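Local structure of uncharacterized protein (Klebsiella pneumoniae, 2A2L) at the interface of chains A and B and the interface of chains A and C. The protein is of unknown function but belongs to the HbpS-like family (DUF336), whose namesake is linked to haem degradation and binding, and might act similarly. Sequence-based numbering; all coordinates share one arbitrary frame. Chains: chain A/B/C, unknown.

Contact 1 and contact 2 use separate parts of chain A, their C-alpha centres lying about 35 Å apart, and they share no residues. At contact 1 the loop segment 89-91 of chain A packs against a loop and a helix start of chain B. At contact 2 strand 46-51 of chain A pairs antiparallel with its counterpart in chain C about a two-fold axis. One subunit can therefore hold two neighbours at once, through unlike surfaces, and repetition of both contacts could build the deposited assembly of eight copies.

Contact 1: the interface of chains A and B. Residues chain A 89-91; chain B 104, 127.
A:Ser89 and A:Leu90 pack against B:Val127 through small apolar groups, in a loop-against-helix-start patch of a subunit interface that is not an exact two-fold and may or may not be the biological one. The CG2 methyl of B:Val127 does the touching: it lies 3.8 Å from CB of A:Ser89 and 4.0 Å from CD2 of A:Leu90. A chi1 of 175° leaves CG2 anti to the carbonyl carbon and beside the backbone N, from where it faces both residues. A:Leu90 and B:Val127 pass alongside with their side chains oppositely directed. Valine's short branched side chain presents a methyl directly to the opposing loop, and serine, carrying nothing beyond CB except its hydroxyl, suits close packing against it.

Backbone carbonyls provide the second kind of contact. The carbonyl O of A:Ser89 faces CG2 of B:Val127 at 3.4 Å and CB of B:Phe104 at 3.6 Å, so two apolar groups border one polar atom. The carbonyl O of A:Tyr91 meets the rim of the B:Phe104 ring, nearer CD2 than CE2 and slightly out of the ring plane. A:Tyr91 meets this patch through its backbone, its own ring being directed away from B:Phe104 and B:Val127.

In the fold, residues 89-91 lie in the loop between the 3-10 helices 81-83 and 93-95. B:Phe104 sits in the loop leading to strand 107-111, and B:Val127 begins the C-terminal helix.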
# COMPACT_ATOMS: atom_id res chain seq x y z
N SER A 89 5.30 25.44 10.84
CA SER A 89 4.02 25.54 10.13
C SER A 89 3.61 24.25 9.39
O SER A 89 2.49 23.75 9.54
CB SER A 89 4.02 26.74 9.17
OG SER A 89 5.18 26.70 8.32
N LEU A 90 4.55 23.70 8.62
CA LEU A 90 4.26 22.56 7.74
C LEU A 90 4.67 21.22 8.36
O LEU A 90 4.84 20.25 7.64
CB LEU A 90 4.92 22.74 6.36
CG LEU A 90 4.36 23.84 5.45
CD1 LEU A 90 5.34 24.37 4.45
CD2 LEU A 90 3.10 23.39 4.74
N TYR A 91 4.79 21.15 9.69
CA TYR A 91 5.00 19.87 10.39
C TYR A 91 3.97 18.85 9.94
O TYR A 91 2.78 19.08 10.06
CB TYR A 91 4.89 20.04 11.92
CG TYR A 91 5.13 18.76 12.73
CD1 TYR A 91 6.28 17.97 12.51
CD2 TYR A 91 4.24 18.36 13.73
CE1 TYR A 91 6.52 16.80 13.24
CE2 TYR A 91 4.49 17.19 14.50
CZ TYR A 91 5.62 16.42 14.24
OH TYR A 91 5.88 15.26 14.95
N PHE B 104 -2.07 20.03 9.96
CA PHE B 104 -1.86 21.47 9.90
C PHE B 104 -3.01 22.13 9.17
O PHE B 104 -3.82 21.46 8.52
CB PHE B 104 -0.54 21.82 9.24
CG PHE B 104 -0.26 21.03 7.99
CD1 PHE B 104 -0.76 21.45 6.78
CD2 PHE B 104 0.50 19.86 8.04
CE1 PHE B 104 -0.50 20.73 5.61
CE2 PHE B 104 0.75 19.13 6.89
CZ PHE B 104 0.25 19.57 5.66
N VAL B 127 0.24 28.02 5.47
CA VAL B 127 -0.77 27.35 6.27
C VAL B 127 -1.84 28.40 6.62
O VAL B 127 -3.05 28.12 6.57
CB VAL B 127 -0.14 26.77 7.56
CG1 VAL B 127 -1.20 26.19 8.44
CG2 VAL B 127 0.92 25.72 7.21

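Contact 2: the interface of chains A and C. Residues chain A 49-52; chain C 14, 47-49.
This is a two-fold symmetric, antiparallel strand-to-strand interface, at which strand 46-51 of chain A lines up with strand 48-51 of chain C and would join their sheets across the subunit boundary, if the deposited assembly is the biological one. Each contact has its twin with the chains exchanged. Backbone bonds make the ladder. A:Ile49 and C:Ile49 exchange a reciprocal pair: N of A:Ile49 donates to O of C:Ile49 at 2.8 Å, and N of C:Ile49 to O of A:Ile49 at the same length. The second of these lies in the carbonyl plane, whereas the first donor is tilted from it. Farther along, N of A:Arg51 donates to O of C:Leu47 at 2.6 Å, nearly straight (170° at the hydrogen) but again tilted from the carbonyl plane.

Side chains pack on both faces of the ladder. On one, the two isoleucines lie side by side and point the same way, their CB atoms 4.1 Å apart; beta-branched residues suit an extended strand. Here too A:Arg51 bends at chi3 (84°), and its guanidinium lies loosely over CD2 of C:Leu47, near the rim on the NH2 side. A flat guanidinium can rest on a methyl by its face and keep its N-H groups for other partners. On the opposite face, A:Gln50 crosses C:Leu14 at about a right angle. Its CG, anti to the backbone N (chi1 178°), meets both leucine methyls, 3.4 Å from CD1 and 3.6 Å from CD2, and the extension beyond carries the amide past them; glutamine thus packs by its aliphatic part. The CD2 methyl also lies near CA of A:Met52.

C:Leu14 opens helix 14-30, so a helix start joins the strand here. The backbone bonds fix the register, and the site thereby probably holds two subunits edge to edge.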
# COMPACT_ATOMS: atom_id res chain seq x y z
N ILE A 49 17.15 6.98 -13.69
CA ILE A 49 17.74 6.62 -12.38
C ILE A 49 19.02 5.82 -12.57
O ILE A 49 19.01 4.81 -13.26
CB ILE A 49 16.78 5.75 -11.56
CG1 ILE A 49 15.53 6.52 -11.21
CG2 ILE A 49 17.49 5.17 -10.32
CD1 ILE A 49 14.43 5.64 -10.58
N GLN A 50 20.11 6.25 -11.95
CA GLN A 50 21.41 5.61 -12.12
C GLN A 50 22.18 5.40 -10.82
O GLN A 50 22.52 6.37 -10.13
CB GLN A 50 22.27 6.44 -13.06
CG GLN A 50 23.63 5.88 -13.27
CD GLN A 50 24.39 6.61 -14.34
OE1 GLN A 50 24.11 6.42 -15.52
NE2 GLN A 50 25.35 7.45 -13.93
N ARG A 51 22.44 4.14 -10.50
CA ARG A 51 23.06 3.77 -9.23
C ARG A 51 24.50 3.25 -9.38
O ARG A 51 24.75 2.23 -10.01
CB ARG A 51 22.19 2.78 -8.43
CG ARG A 51 22.85 2.38 -7.11
CD ARG A 51 21.96 1.52 -6.20
NE ARG A 51 22.03 0.09 -6.54
CZ ARG A 51 23.02 -0.73 -6.21
NH1 ARG A 51 24.07 -0.29 -5.52
NH2 ARG A 51 22.96 -2.01 -6.56
N MET A 52 25.43 4.00 -8.80
CA MET A 52 26.78 3.50 -8.63
C MET A 52 26.83 2.21 -7.81
O MET A 52 26.04 2.01 -6.87
CB MET A 52 27.68 4.58 -8.02
CG MET A 52 28.05 5.68 -9.02
SD MET A 52 28.70 7.15 -8.26
CE MET A 52 27.89 8.39 -9.16
N LEU C 14 27.23 -0.93 -13.25
CA LEU C 14 26.64 0.27 -13.84
C LEU C 14 27.22 0.53 -15.23
O LEU C 14 26.47 0.75 -16.18
CB LEU C 14 26.84 1.50 -12.95
CG LEU C 14 26.37 2.86 -13.49
CD1 LEU C 14 24.92 2.82 -14.00
CD2 LEU C 14 26.55 3.97 -12.46
N LEU C 47 19.83 -0.61 -10.95
CA LEU C 47 21.13 -0.07 -11.34
C LEU C 47 20.98 1.15 -12.24
O LEU C 47 21.64 2.16 -12.06
CB LEU C 47 21.99 -1.14 -12.05
CG LEU C 47 23.09 -1.89 -11.32
CD1 LEU C 47 24.02 -2.50 -12.34
CD2 LEU C 47 23.89 -1.06 -10.30
N LEU C 48 20.09 1.04 -13.23
CA LEU C 48 19.94 2.01 -14.29
C LEU C 48 18.54 1.83 -14.81
O LEU C 48 18.12 0.72 -15.12
CB LEU C 48 20.98 1.82 -15.41
CG LEU C 48 20.86 2.79 -16.63
CD1 LEU C 48 22.20 3.10 -17.23
CD2 LEU C 48 19.96 2.26 -17.75
N ILE C 49 17.81 2.94 -14.88
CA ILE C 49 16.51 3.04 -15.52
C ILE C 49 16.61 4.30 -16.37
O ILE C 49 17.16 5.31 -15.94
CB ILE C 49 15.39 3.26 -14.51
CG1 ILE C 49 15.27 2.03 -13.59
CG2 ILE C 49 14.07 3.54 -15.21
CD1 ILE C 49 14.08 2.06 -12.68